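Uncharacterized protein PH0321 (Pyrococcus horikoshii, PDB 3BS4) is of unknown function but has a KaiC-like domain, probably of RecA-type alpha/beta fold, and was crystallised with an unidentified peptide bound to it. Local coordinates at residues V73-Y78 / H82-V87; Y40-K45 / V52-I57; Y59-I64 / V103-G108. All coordinates share one frame; numbering follows the deposited sequence.

Interaction 1: residues V73-Y78 / H82-V87; sequences VDVIKY and HRLAIV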
loop_
_atom_site.group_PDB
_atom_site.type_symbol
_atom_site.label_atom_id
_atom_site.label_comp_id
_atom_site.label_asym_id
_atom_site.label_seq_id
_atom_site.Cartn_x
_atom_site.Cartn_y
_atom_site.Cartn_z
ATOM N N VAL A 73 -1.572 -13.979 9.500
ATOM C CA VAL A 73 -2.719 -13.689 8.643
ATOM C C VAL A 73 -2.867 -14.809 7.629
ATOM O O VAL A 73 -1.971 -15.052 6.823
ATOM C CB VAL A 73 -2.554 -12.337 7.895
ATOM C CG1 VAL A 73 -3.662 -12.149 6.845
ATOM C CG2 VAL A 73 -2.549 -11.185 8.888
ATOM N N ASP A 74 -4.004 -15.491 7.690
ATOM C CA ASP A 74 -4.342 -16.503 6.711
ATOM C C ASP A 74 -5.176 -15.832 5.622
ATOM O O ASP A 74 -6.372 -15.596 5.793
ATOM C CB ASP A 74 -5.118 -17.641 7.390
ATOM C CG ASP A 74 -5.407 -18.800 6.455
ATOM O OD1 ASP A 74 -5.359 -18.628 5.215
ATOM O OD2 ASP A 74 -5.705 -19.901 6.967
ATOM N N VAL A 75 -4.523 -15.513 4.505
ATOM C CA VAL A 75 -5.148 -14.730 3.445
ATOM C C VAL A 75 -6.477 -15.331 2.958
ATOM O O VAL A 75 -7.453 -14.601 2.797
ATOM C CB VAL A 75 -4.169 -14.486 2.278
ATOM C CG1 VAL A 75 -4.880 -13.917 1.053
ATOM C CG2 VAL A 75 -3.055 -13.532 2.722
ATOM N N ILE A 76 -6.517 -16.645 2.731
ATOM C CA ILE A 76 -7.748 -17.297 2.239
ATOM C C ILE A 76 -8.967 -17.028 3.121
ATOM O O ILE A 76 -10.067 -16.798 2.608
ATOM C CB ILE A 76 -7.604 -18.831 2.104
ATOM C CG1 ILE A 76 -6.145 -19.230 1.817
ATOM C CG2 ILE A 76 -8.617 -19.376 1.084
ATOM C CD1 ILE A 76 -5.815 -19.638 0.399
ATOM N N LYS A 77 -8.772 -17.057 4.437
ATOM C CA LYS A 77 -9.860 -16.808 5.389
ATOM C C LYS A 77 -10.398 -15.383 5.276
ATOM O O LYS A 77 -11.596 -15.161 5.319
ATOM C CB LYS A 77 -9.402 -17.060 6.828
ATOM C CG LYS A 77 -8.775 -18.422 7.030
ATOM C CD LYS A 77 -8.876 -18.900 8.470
ATOM C CE LYS A 77 -8.330 -20.321 8.609
ATOM N NZ LYS A 77 -8.793 -21.217 7.506
ATOM N N TYR A 78 -9.494 -14.410 5.149
ATOM C CA TYR A 78 -9.924 -13.024 5.015
ATOM C C TYR A 78 -10.572 -12.787 3.664
ATOM O O TYR A 78 -11.487 -11.977 3.548
ATOM C CB TYR A 78 -8.746 -12.065 5.219
ATOM C CG TYR A 78 -8.336 -11.932 6.670
ATOM C CD1 TYR A 78 -8.960 -11.022 7.508
ATOM C CD2 TYR A 78 -7.326 -12.733 7.203
ATOM C CE1 TYR A 78 -8.591 -10.906 8.851
ATOM C CE2 TYR A 78 -6.952 -12.623 8.530
ATOM C CZ TYR A 78 -7.588 -11.712 9.346
ATOM O OH TYR A 78 -7.212 -11.594 10.671
ATOM N N HIS A 82 -14.770 -11.941 3.080
ATOM C CA HIS A 82 -15.068 -10.645 2.446
ATOM C C HIS A 82 -14.405 -9.445 3.115
ATOM O O HIS A 82 -14.843 -8.317 2.915
ATOM C CB HIS A 82 -16.597 -10.435 2.331
ATOM C CG HIS A 82 -17.244 -11.366 1.355
ATOM N ND1 HIS A 82 -18.167 -12.316 1.732
ATOM C CD2 HIS A 82 -17.068 -11.519 0.023
ATOM C CE1 HIS A 82 -18.543 -13.006 0.671
ATOM N NE2 HIS A 82 -17.896 -12.538 -0.382
ATOM N N ARG A 83 -13.365 -9.690 3.910
ATOM C CA ARG A 83 -12.642 -8.603 4.575
ATOM C C ARG A 83 -11.541 -8.049 3.687
ATOM O O ARG A 83 -11.221 -6.860 3.755
ATOM C CB ARG A 83 -12.010 -9.086 5.882
ATOM C CG ARG A 83 -13.034 -9.608 6.904
ATOM C CD ARG A 83 -14.077 -8.541 7.209
ATOM N NE ARG A 83 -14.765 -8.812 8.481
ATOM C CZ ARG A 83 -15.811 -9.627 8.626
ATOM N NH1 ARG A 83 -16.326 -10.279 7.588
ATOM N NH2 ARG A 83 -16.345 -9.789 9.826
ATOM N N LEU A 84 -10.950 -8.935 2.895
ATOM C CA LEU A 84 -9.823 -8.586 2.028
ATOM C C LEU A 84 -10.214 -8.765 0.560
ATOM O O LEU A 84 -10.819 -9.784 0.199
ATOM C CB LEU A 84 -8.642 -9.487 2.382
ATOM C CG LEU A 84 -7.375 -9.414 1.527
ATOM C CD1 LEU A 84 -6.768 -8.003 1.592
ATOM C CD2 LEU A 84 -6.387 -10.493 1.961
ATOM N N ALA A 85 -9.879 -7.775 -0.271
ATOM C CA ALA A 85 -10.023 -7.890 -1.730
ATOM C C ALA A 85 -8.635 -7.723 -2.325
ATOM O O ALA A 85 -7.891 -6.854 -1.890
ATOM C CB ALA A 85 -10.948 -6.826 -2.268
ATOM N N ILE A 86 -8.293 -8.564 -3.298
ATOM C CA ILE A 86 -6.983 -8.460 -3.948
ATOM C C ILE A 86 -7.185 -8.281 -5.432
ATOM O O ILE A 86 -7.928 -9.050 -6.056
ATOM C CB ILE A 86 -6.082 -9.699 -3.695
ATOM C CG1 ILE A 86 -5.819 -9.867 -2.193
ATOM C CG2 ILE A 86 -4.759 -9.566 -4.465
ATOM C CD1 ILE A 86 -5.022 -11.106 -1.802
ATOM N N VAL A 87 -6.553 -7.254 -5.999
ATOM C CA VAL A 87 -6.418 -7.192 -7.456
ATOM C C VAL A 87 -5.037 -7.756 -7.749
ATOM O O VAL A 87 -4.020 -7.160 -7.377
ATOM C CB VAL A 87 -6.548 -5.767 -8.003
ATOM C CG1 VAL A 87 -6.393 -5.749 -9.536
ATOM C CG2 VAL A 87 -7.876 -5.114 -7.572
#
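Tyr78 and Leu84 meet where a short helix, 75-80, turns back into strand 84-87, so this is a helix-to-strand turn closed by a Schellman motif and lined with apolar side chains. The carbonyl of Tyr78 does the polar work. Arg83 N donates to Tyr78 O at 3.0 Å, coming in nearly in line with the C=O bond; with the inner bond from His82 N to Leu79 O it makes up the motif. His82, with positive phi (68°), is the C-prime residue that lets the chain reverse. Leu84 N is an additional donor to Tyr78 O, at 3.2 Å from well above the carbonyl plane. One acceptor thus grips two successive amides and fixes the start of the strand against the helix end.

Beside this capped turn, Tyr78 CB packs on Leu84 CB at 3.8 Å, and the CB of Arg83 lies 4.0 Å from Tyr78 CD1, at the ring edge and in its plane. The arginine chain then bends at chi2 (-56°) and carries its guanidinium away to a salt bridge with Asp49. One turn earlier in the helix, Val75 uses a single methyl twice: CG1, placed anti to the backbone N (chi1 169°), touches Leu84 CD2 at 3.8 Å and Ile86 CD1 at 4.0 Å. Leu84 and Ile86, two apart on the strand, both face the helix.

Strand 84-87 runs parallel between strands 51-56 and 103-104. Its opposite face, through Ala85 and Val87, packs on helix 115-132, while helix 75-80 meets helix 61-70 through Val75 and helix 34-47 through Tyr78.

Interaction 2: residues Y40-K45 / V52-I57; sequences YILSRK and VGMFSI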
loop_
_atom_site.group_PDB
_atom_site.type_symbol
_atom_site.label_atom_id
_atom_site.label_comp_id
_atom_site.label_asym_id
_atom_site.label_seq_id
_atom_site.Cartn_x
_atom_site.Cartn_y
_atom_site.Cartn_z
ATOM N N TYR A 40 3.566 -5.243 8.406
ATOM C CA TYR A 40 3.091 -5.218 9.782
ATOM C C TYR A 40 1.818 -4.388 9.934
ATOM O O TYR A 40 0.831 -4.855 10.502
ATOM C CB TYR A 40 4.194 -4.708 10.704
ATOM C CG TYR A 40 3.753 -4.628 12.140
ATOM C CD1 TYR A 40 3.722 -5.772 12.936
ATOM C CD2 TYR A 40 3.337 -3.408 12.690
ATOM C CE1 TYR A 40 3.300 -5.703 14.254
ATOM C CE2 TYR A 40 2.912 -3.327 14.026
ATOM C CZ TYR A 40 2.899 -4.489 14.789
ATOM O OH TYR A 40 2.468 -4.427 16.100
ATOM N N ILE A 41 1.837 -3.167 9.411
ATOM C CA ILE A 41 0.669 -2.294 9.447
ATOM C C ILE A 41 -0.544 -2.968 8.800
ATOM O O ILE A 41 -1.637 -2.984 9.377
ATOM C CB ILE A 41 0.982 -0.938 8.793
ATOM C CG1 ILE A 41 2.048 -0.204 9.621
ATOM C CG2 ILE A 41 -0.287 -0.083 8.659
ATOM C CD1 ILE A 41 2.547 1.086 8.994
ATOM N N LEU A 42 -0.337 -3.528 7.610
ATOM C CA LEU A 42 -1.388 -4.250 6.892
ATOM C C LEU A 42 -1.977 -5.380 7.752
ATOM O O LEU A 42 -3.209 -5.501 7.889
ATOM C CB LEU A 42 -0.799 -4.836 5.598
ATOM C CG LEU A 42 -1.611 -5.809 4.732
ATOM C CD1 LEU A 42 -2.965 -5.259 4.438
ATOM C CD2 LEU A 42 -0.860 -6.085 3.428
ATOM N N SER A 43 -1.097 -6.185 8.349
ATOM C CA SER A 43 -1.552 -7.295 9.180
ATOM C C SER A 43 -2.397 -6.782 10.356
ATOM O O SER A 43 -3.395 -7.414 10.733
ATOM C CB SER A 43 -0.370 -8.133 9.673
ATOM O OG SER A 43 0.354 -7.470 10.692
ATOM N N ARG A 44 -2.029 -5.635 10.918
ATOM C CA ARG A 44 -2.763 -5.083 12.061
ATOM C C ARG A 44 -4.134 -4.557 11.653
ATOM O O ARG A 44 -5.092 -4.703 12.406
ATOM C CB ARG A 44 -1.961 -3.983 12.755
ATOM C CG ARG A 44 -0.720 -4.493 13.472
ATOM C CD ARG A 44 -1.010 -4.734 14.943
ATOM N NE ARG A 44 -1.459 -3.497 15.588
ATOM C CZ ARG A 44 -1.465 -3.284 16.902
ATOM N NH1 ARG A 44 -1.033 -4.222 17.736
ATOM N NH2 ARG A 44 -1.895 -2.123 17.383
ATOM N N LYS A 45 -4.232 -3.964 10.462
ATOM C CA LYS A 45 -5.525 -3.454 9.996
ATOM C C LYS A 45 -6.481 -4.614 9.712
ATOM O O LYS A 45 -7.684 -4.518 10.002
ATOM C CB LYS A 45 -5.368 -2.552 8.759
ATOM C CG LYS A 45 -4.517 -1.312 9.005
ATOM C CD LYS A 45 -5.081 -0.477 10.141
ATOM C CE LYS A 45 -4.458 0.909 10.220
ATOM N NZ LYS A 45 -4.935 1.638 11.438
ATOM N N VAL A 52 -9.846 -4.247 3.680
ATOM C CA VAL A 52 -8.555 -3.961 3.058
ATOM C C VAL A 52 -8.625 -4.357 1.605
ATOM O O VAL A 52 -9.083 -5.453 1.285
ATOM C CB VAL A 52 -7.434 -4.724 3.783
ATOM C CG1 VAL A 52 -6.097 -4.588 3.034
ATOM C CG2 VAL A 52 -7.299 -4.222 5.237
ATOM N N GLY A 53 -8.183 -3.462 0.727
ATOM C CA GLY A 53 -8.019 -3.796 -0.682
ATOM C C GLY A 53 -6.528 -3.737 -0.955
ATOM O O GLY A 53 -5.870 -2.799 -0.499
ATOM N N MET A 54 -6.002 -4.740 -1.653
ATOM C CA MET A 54 -4.578 -4.767 -2.011
ATOM C C MET A 54 -4.424 -4.767 -3.525
ATOM O O MET A 54 -5.045 -5.584 -4.218
ATOM C CB MET A 54 -3.920 -6.032 -1.452
ATOM C CG MET A 54 -2.418 -6.107 -1.682
ATOM S SD MET A 54 -1.787 -7.729 -1.173
ATOM C CE MET A 54 -2.713 -7.896 0.389
ATOM N N PHE A 55 -3.578 -3.869 -4.030
ATOM C CA PHE A 55 -3.153 -3.933 -5.432
ATOM C C PHE A 55 -1.827 -4.648 -5.422
ATOM O O PHE A 55 -0.803 -4.083 -5.030
ATOM C CB PHE A 55 -3.052 -2.519 -6.015
ATOM C CG PHE A 55 -4.350 -1.774 -5.911
ATOM C CD1 PHE A 55 -5.324 -1.926 -6.900
ATOM C CD2 PHE A 55 -4.633 -1.022 -4.784
ATOM C CE1 PHE A 55 -6.552 -1.263 -6.793
ATOM C CE2 PHE A 55 -5.854 -0.368 -4.653
ATOM C CZ PHE A 55 -6.815 -0.493 -5.670
ATOM N N SER A 56 -1.864 -5.926 -5.794
ATOM C CA SER A 56 -0.691 -6.784 -5.650
ATOM C C SER A 56 0.069 -6.774 -6.960
ATOM O O SER A 56 -0.212 -7.559 -7.852
ATOM C CB SER A 56 -1.131 -8.190 -5.264
ATOM O OG SER A 56 0.004 -8.972 -4.975
ATOM N N ILE A 57 0.993 -5.815 -7.072
ATOM C CA ILE A 57 1.627 -5.451 -8.336
ATOM C C ILE A 57 2.944 -6.200 -8.541
ATOM O O ILE A 57 3.245 -6.645 -9.653
ATOM C CB ILE A 57 1.912 -3.919 -8.344
ATOM C CG1 ILE A 57 0.594 -3.106 -8.247
ATOM C CG2 ILE A 57 2.745 -3.491 -9.571
ATOM C CD1 ILE A 57 0.743 -1.759 -7.529
#
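Leu42 sends its two methyls to two different residues of the strand beneath it. CD1 presses on Val52 CG1 at 3.5 Å, tighter than ordinary van der Waals contact, and CD2 meets Met54 CE at 4.0 Å. The leucine CG stands anti to the backbone N (chi1 171°), which aims the fork at the sheet with one prong over each of these alternate strand residues. Met54 runs extended through its first two torsions and bends only at chi3 (-43°); the two side chains cross at about a right angle, meeting through those methyls. A turn further along the helix, Lys45 adds its CB, 4.3 Å from Val52 CG2. All four residues are buried, and no hydrogen bond crosses between 40-45 and 52-57.

Farther out, the lysine chain turns away from the strand and takes its ammonium to Glu6, in a salt bridge, and to Tyr142 OH and the carbonyl of Ser4.

Segments 40-45 and 52-56 run roughly antiparallel, at 147°, their axes approaching to 10.3 Å. Helix 34-47 links parallel strands 22-27 and 51-56 in a beta-alpha-beta crossover, with strands 184-190 and 141-146 lying between them in the sheet. Phe144 of strand 141-146 packs on both Leu42 and Val52, and Leu84 of strand 84-87 also touches Val52. On the other face, Phe55 meets an aromatic side chain of the bound peptide and Tyr119 of helix 115-132.

Interaction 3: residues Y59-I64 / V103-G108; sequences YPLQLI and VWYLEG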
loop_
_atom_site.group_PDB
_atom_site.type_symbol
_atom_site.label_atom_id
_atom_site.label_comp_id
_atom_site.label_asym_id
_atom_site.label_seq_id
_atom_site.Cartn_x
_atom_site.Cartn_y
_atom_site.Cartn_z
ATOM N N TYR A 59 4.598 -8.860 -6.627
ATOM C CA TYR A 59 4.909 -10.219 -6.157
ATOM C C TYR A 59 3.828 -11.204 -6.555
ATOM O O TYR A 59 2.641 -10.852 -6.583
ATOM C CB TYR A 59 5.113 -10.248 -4.618
ATOM C CG TYR A 59 6.185 -9.281 -4.205
ATOM C CD1 TYR A 59 7.523 -9.560 -4.488
ATOM C CD2 TYR A 59 5.860 -8.041 -3.646
ATOM C CE1 TYR A 59 8.524 -8.666 -4.175
ATOM C CE2 TYR A 59 6.855 -7.131 -3.334
ATOM C CZ TYR A 59 8.187 -7.454 -3.605
ATOM O OH TYR A 59 9.227 -6.589 -3.324
ATOM N N PRO A 60 4.240 -12.451 -6.832
ATOM C CA PRO A 60 3.258 -13.510 -7.061
ATOM C C PRO A 60 2.341 -13.637 -5.852
ATOM O O PRO A 60 2.783 -13.481 -4.718
ATOM C CB PRO A 60 4.109 -14.772 -7.176
ATOM C CG PRO A 60 5.512 -14.312 -7.469
ATOM C CD PRO A 60 5.634 -12.920 -6.930
ATOM N N LEU A 61 1.072 -13.924 -6.109
ATOM C CA LEU A 61 0.106 -14.105 -5.045
ATOM C C LEU A 61 0.560 -15.127 -3.984
ATOM O O LEU A 61 0.393 -14.916 -2.794
ATOM C CB LEU A 61 -1.235 -14.511 -5.647
ATOM C CG LEU A 61 -2.386 -14.605 -4.654
ATOM C CD1 LEU A 61 -2.619 -13.262 -3.949
ATOM C CD2 LEU A 61 -3.632 -15.106 -5.372
ATOM N N GLN A 62 1.141 -16.236 -4.423
ATOM C CA GLN A 62 1.558 -17.257 -3.479
ATOM C C GLN A 62 2.628 -16.738 -2.526
ATOM O O GLN A 62 2.686 -17.146 -1.367
ATOM C CB GLN A 62 2.021 -18.517 -4.216
ATOM C CG GLN A 62 0.890 -19.215 -5.005
ATOM C CD GLN A 62 -0.337 -19.618 -4.156
ATOM O OE1 GLN A 62 -1.479 -19.479 -4.605
ATOM N NE2 GLN A 62 -0.100 -20.135 -2.947
ATOM N N LEU A 63 3.456 -15.809 -3.008
ATOM C CA LEU A 63 4.427 -15.162 -2.144
ATOM C C LEU A 63 3.787 -14.189 -1.136
ATOM O O LEU A 63 4.198 -14.136 0.014
ATOM C CB LEU A 63 5.513 -14.463 -2.978
ATOM C CG LEU A 63 6.683 -13.842 -2.208
ATOM C CD1 LEU A 63 7.385 -14.855 -1.288
ATOM C CD2 LEU A 63 7.687 -13.212 -3.165
ATOM N N ILE A 64 2.793 -13.409 -1.571
ATOM C CA ILE A 64 2.032 -12.553 -0.663
ATOM C C ILE A 64 1.393 -13.385 0.450
ATOM O O ILE A 64 1.386 -12.983 1.612
ATOM C CB ILE A 64 0.937 -11.788 -1.427
ATOM C CG1 ILE A 64 1.581 -10.793 -2.410
ATOM C CG2 ILE A 64 -0.031 -11.088 -0.464
ATOM C CD1 ILE A 64 2.438 -9.700 -1.737
ATOM N N VAL A 103 -10.283 -12.523 -5.314
ATOM C CA VAL A 103 -9.094 -12.163 -6.123
ATOM C C VAL A 103 -9.526 -11.825 -7.540
ATOM O O VAL A 103 -10.044 -12.686 -8.275
ATOM C CB VAL A 103 -8.009 -13.273 -6.169
ATOM C CG1 VAL A 103 -6.775 -12.816 -6.985
ATOM C CG2 VAL A 103 -7.562 -13.663 -4.777
ATOM N N TRP A 104 -9.304 -10.567 -7.898
ATOM C CA TRP A 104 -9.668 -10.028 -9.200
ATOM C C TRP A 104 -8.494 -10.033 -10.140
ATOM O O TRP A 104 -7.381 -9.655 -9.755
ATOM C CB TRP A 104 -10.161 -8.594 -9.058
ATOM C CG TRP A 104 -11.619 -8.444 -9.272
ATOM C CD1 TRP A 104 -12.615 -8.887 -8.454
ATOM C CD2 TRP A 104 -12.262 -7.795 -10.376
ATOM N NE1 TRP A 104 -13.838 -8.563 -8.982
ATOM C CE2 TRP A 104 -13.652 -7.888 -10.158
ATOM C CE3 TRP A 104 -11.800 -7.152 -11.533
ATOM C CZ2 TRP A 104 -14.588 -7.360 -11.049
ATOM C CZ3 TRP A 104 -12.738 -6.612 -12.419
ATOM C CH2 TRP A 104 -14.112 -6.726 -12.170
ATOM N N TYR A 105 -8.747 -10.453 -11.379
ATOM C CA TYR A 105 -7.753 -10.446 -12.452
ATOM C C TYR A 105 -8.146 -9.459 -13.527
ATOM O O TYR A 105 -9.316 -9.389 -13.891
ATOM C CB TYR A 105 -7.613 -11.839 -13.044
ATOM C CG TYR A 105 -6.860 -12.691 -12.090
ATOM C CD1 TYR A 105 -5.465 -12.641 -12.060
ATOM C CD2 TYR A 105 -7.520 -13.491 -11.155
ATOM C CE1 TYR A 105 -4.750 -13.393 -11.157
ATOM C CE2 TYR A 105 -6.799 -14.246 -10.237
ATOM C CZ TYR A 105 -5.409 -14.178 -10.251
ATOM O OH TYR A 105 -4.646 -14.903 -9.350
ATOM N N LEU A 106 -7.165 -8.706 -14.020
ATOM C CA LEU A 106 -7.387 -7.699 -15.060
ATOM C C LEU A 106 -7.202 -8.337 -16.428
ATOM O O LEU A 106 -6.149 -8.915 -16.719
ATOM C CB LEU A 106 -6.428 -6.513 -14.908
ATOM C CG LEU A 106 -6.304 -5.921 -13.496
ATOM C CD1 LEU A 106 -4.968 -5.215 -13.336
ATOM C CD2 LEU A 106 -7.472 -5.011 -13.130
ATOM N N GLU A 107 -8.231 -8.210 -17.263
ATOM C CA GLU A 107 -8.290 -8.889 -18.552
ATOM C C GLU A 107 -8.004 -7.897 -19.674
ATOM O O GLU A 107 -8.189 -6.699 -19.499
ATOM C CB GLU A 107 -9.682 -9.512 -18.743
ATOM C CG GLU A 107 -10.139 -10.411 -17.586
ATOM C CD GLU A 107 -9.334 -11.705 -17.464
ATOM O OE1 GLU A 107 -8.785 -12.186 -18.482
ATOM O OE2 GLU A 107 -9.255 -12.252 -16.337
ATOM N N GLY A 108 -7.551 -8.399 -20.821
ATOM C CA GLY A 108 -7.289 -7.548 -21.985
ATOM C C GLY A 108 -5.961 -6.818 -21.974
ATOM O O GLY A 108 -5.038 -7.178 -21.233
#
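The CA atoms of Leu61, in the first turn of helix 61-70, and Val103 are the nearest pair, 9.5 Å apart; the segments meet through side chains and no hydrogen bond crosses between them. The setting is the edge of the mixed alpha/beta sheet of this KaiC-like domain, in its parallel part: strand 103-104 is the outermost strand on that side, and the helix packs over the same sheet. Pro60 holds the N-cap position; its carbonyl accepts from Ile64 N at 3.1 Å and, weakly, from Leu63 N, so the first turn is wound directly after the proline. The partner segment is extended at Val103 and Trp104, and Trp104 bonds through its backbone to Ile86 and Asp88.

Side-chain contact is slight, only 88 Å² counting both sides, and Leu61 carries all of it from the helix. With CG anti to the backbone N (chi1 -174°) its isobutyl group swings toward strand 103-104, and chi2 (59°) sets CD2 as the methyl that leads. Val103, whose side chain is directed at the helix, offers CG1 in a loose apolar touch with CD2 at 4.2 Å. Tyr105 lies obliquely to the leucine, and its ring extends back toward the helix until the phenol end is beside the methyl.

Asp88 and Met100 also pack on Leu61. Tyr105 OH, weakly hydrogen-bonded to Asp88, lies 4.1 Å from Leu61 CD2.

All three contacts lay helices on one face of the parallel part of the mixed sheet, over neighbouring strands 51-56, 84-87 and 103-104. Interaction 2 is the central one, its centre about 6 Å from that of the chain, wholly buried, with purely apolar chemistry across it. The centres of interactions 1 and 3 lie about 15 Å from the centre of the chain, and both are partly buried: the first joins apolar packing to backbone capping, the last is a sparse touch at the sheet edge. Probable backbone bonds stitch them together, Ala85 O to Met54 N between 1 and 2 and Ile86 O to Trp104 N between 1 and 3. Ile64 packs on Met54 and Ser56, joining 2 and 3.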